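Local coordinates for A rubisco-like protein (Burkholderia fungorum, PDB 3NWR), which belongs to the rubisco-like proteins, relatives of the large subunit of ribulose bisphosphate carboxylase, and is probably a lyase, though of undefined substrate, at residues R211-M216 and A247-R252. Residues are numbered along the deposited sequence; the frame is centred on the assembly and turned at random.
Sequences RVRAVM and AELVER
Val212 meets Val250 where two neighbouring outer helices of the TIM-barrel domain, 208-226 and 240-252, run nearly parallel, a worked example of beta/alpha units packing side by side. The segment axes approach to 9.8 Å at a crossing angle of -19°. The two valine side chains cross at about a right angle, their CG2 methyls 3.9 Å apart, while CG1 of Val212 reaches the backbone of Val250, 4.0 Å from its CA. Leu249, one residue before Val250, splits its two methyls between Val212 and Arg213: CD2 lies 4.1 Å from Val212 CB, while CD1 turns to Arg213. There CD1 sits over one face of the guanidinium, offset toward the rim and 3.8 Å from NH2. With Arg213 CG beside its own backbone N (chi1 -64°) and the chain extended from CG to NE, the planar group reaches across to this methyl. Beneath the helices, Phe234 of strand 233-235 touches Val212, Val250 and Met216, joining the pair to the barrel wall. No hydrogen bond links the segments; cohesion rests on dispersion between buried methyls, bordered by the exposed guanidinium of Arg213, where like-charged Arg252 probably adds mild repulsion that Glu253, touching Arg213, may offset.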
loop_
_atom_site.group_PDB
_atom_site.type_symbol
_atom_site.label_atom_id
_atom_site.label_comp_id
_atom_site.label_asym_id
_atom_site.label_seq_id
_atom_site.Cartn_x
_atom_site.Cartn_y
_atom_site.Cartn_z
ATOM N N ARG A 211 20.671 -12.903 -14.222
ATOM C CA ARG A 211 20.029 -14.001 -13.520
ATOM C C ARG A 211 19.025 -14.723 -14.419
ATOM O O ARG A 211 18.996 -15.953 -14.456
ATOM C CB ARG A 211 19.357 -13.490 -12.240
ATOM C CG ARG A 211 18.904 -14.594 -11.300
ATOM C CD ARG A 211 18.464 -14.048 -9.950
ATOM N NE ARG A 211 17.103 -13.514 -9.961
ATOM C CZ ARG A 211 16.797 -12.220 -9.969
ATOM N NH1 ARG A 211 17.757 -11.297 -10.006
ATOM N NH2 ARG A 211 15.522 -11.843 -9.961
ATOM N N VAL A 212 18.209 -13.963 -15.146
ATOM C CA VAL A 212 17.224 -14.566 -16.041
ATOM C C VAL A 212 17.909 -15.393 -17.122
ATOM O O VAL A 212 17.517 -16.528 -17.381
ATOM C CB VAL A 212 16.306 -13.511 -16.696
ATOM C CG1 VAL A 212 15.457 -14.145 -17.794
ATOM C CG2 VAL A 212 15.409 -12.853 -15.641
ATOM N N ARG A 213 18.929 -14.817 -17.753
ATOM C CA ARG A 213 19.652 -15.542 -18.796
ATOM C C ARG A 213 20.305 -16.833 -18.286
ATOM O O ARG A 213 20.174 -17.890 -18.910
ATOM C CB ARG A 213 20.688 -14.634 -19.465
ATOM C CG ARG A 213 20.093 -13.455 -20.199
ATOM C CD ARG A 213 21.196 -12.649 -20.872
ATOM N NE ARG A 213 20.651 -11.696 -21.831
ATOM C CZ ARG A 213 20.494 -10.401 -21.585
ATOM N NH1 ARG A 213 20.848 -9.906 -20.412
ATOM N NH2 ARG A 213 19.989 -9.601 -22.514
ATOM N N ALA A 214 20.994 -16.763 -17.150
ATOM C CA ALA A 214 21.674 -17.947 -16.623
ATOM C C ALA A 214 20.685 -19.012 -16.178
ATOM O O ALA A 214 20.834 -20.187 -16.499
ATOM C CB ALA A 214 22.596 -17.580 -15.476
ATOM N N VAL A 215 19.670 -18.596 -15.430
ATOM C CA VAL A 215 18.673 -19.540 -14.943
ATOM C C VAL A 215 17.891 -20.212 -16.071
ATOM O O VAL A 215 17.685 -21.428 -16.052
ATOM C CB VAL A 215 17.700 -18.867 -13.942
ATOM C CG1 VAL A 215 16.517 -19.771 -13.643
ATOM C CG2 VAL A 215 18.434 -18.498 -12.659
ATOM N N MET A 216 17.450 -19.436 -17.054
ATOM C CA MET A 216 16.659 -20.022 -18.128
ATOM C C MET A 216 17.470 -21.002 -18.974
ATOM O O MET A 216 16.919 -21.958 -19.511
ATOM C CB MET A 216 15.998 -18.954 -19.002
ATOM C CG MET A 216 14.789 -18.268 -18.348
ATOM S SD MET A 216 13.592 -19.434 -17.655
ATOM C CE MET A 216 13.266 -20.455 -19.102
ATOM N N ALA A 247 10.144 -7.985 -18.092
ATOM C CA ALA A 247 9.173 -8.979 -18.538
ATOM C C ALA A 247 9.429 -9.387 -19.988
ATOM O O ALA A 247 9.289 -10.567 -20.345
ATOM C CB ALA A 247 7.743 -8.449 -18.353
ATOM N N GLU A 248 9.811 -8.422 -20.820
ATOM C CA GLU A 248 10.167 -8.717 -22.207
ATOM C C GLU A 248 11.354 -9.671 -22.258
ATOM O O GLU A 248 11.363 -10.623 -23.041
ATOM C CB GLU A 248 10.505 -7.435 -22.968
ATOM C CG GLU A 248 9.333 -6.509 -23.207
ATOM C CD GLU A 248 9.757 -5.263 -23.964
ATOM O OE1 GLU A 248 10.730 -5.354 -24.747
ATOM O OE2 GLU A 248 9.126 -4.203 -23.774
ATOM N N LEU A 249 12.354 -9.430 -21.418
ATOM C CA LEU A 249 13.524 -10.312 -21.369
ATOM C C LEU A 249 13.146 -11.724 -20.926
ATOM O O LEU A 249 13.580 -12.707 -21.520
ATOM C CB LEU A 249 14.608 -9.752 -20.442
ATOM C CG LEU A 249 15.797 -10.696 -20.236
ATOM C CD1 LEU A 249 16.568 -10.884 -21.553
ATOM C CD2 LEU A 249 16.715 -10.202 -19.134
ATOM N N VAL A 250 12.333 -11.830 -19.874
ATOM C CA VAL A 250 11.915 -13.145 -19.404
ATOM C C VAL A 250 11.242 -13.905 -20.541
ATOM O O VAL A 250 11.524 -15.087 -20.754
ATOM C CB VAL A 250 11.000 -13.056 -18.152
ATOM C CG1 VAL A 250 10.416 -14.429 -17.801
ATOM C CG2 VAL A 250 11.789 -12.521 -16.964
ATOM N N GLU A 251 10.370 -13.232 -21.283
ATOM C CA GLU A 251 9.694 -13.884 -22.404
ATOM C C GLU A 251 10.680 -14.306 -23.491
ATOM O O GLU A 251 10.607 -15.431 -24.008
ATOM C CB GLU A 251 8.599 -12.991 -22.995
ATOM C CG GLU A 251 7.875 -13.624 -24.171
ATOM C CD GLU A 251 6.742 -12.771 -24.699
ATOM O OE1 GLU A 251 6.503 -11.666 -24.157
ATOM O OE2 GLU A 251 6.081 -13.210 -25.666
ATOM N N ARG A 252 11.601 -13.411 -23.837
ATOM C CA ARG A 252 12.579 -13.714 -24.883
ATOM C C ARG A 252 13.441 -14.919 -24.528
ATOM O O ARG A 252 13.849 -15.695 -25.402
ATOM C CB ARG A 252 13.466 -12.497 -25.148
ATOM C CG ARG A 252 12.812 -11.439 -26.012
ATOM C CD ARG A 252 13.851 -10.473 -26.579
ATOM N NE ARG A 252 14.643 -9.836 -25.529
ATOM C CZ ARG A 252 14.267 -8.741 -24.871
ATOM N NH1 ARG A 252 13.108 -8.162 -25.153
ATOM N NH2 ARG A 252 15.050 -8.227 -23.935
#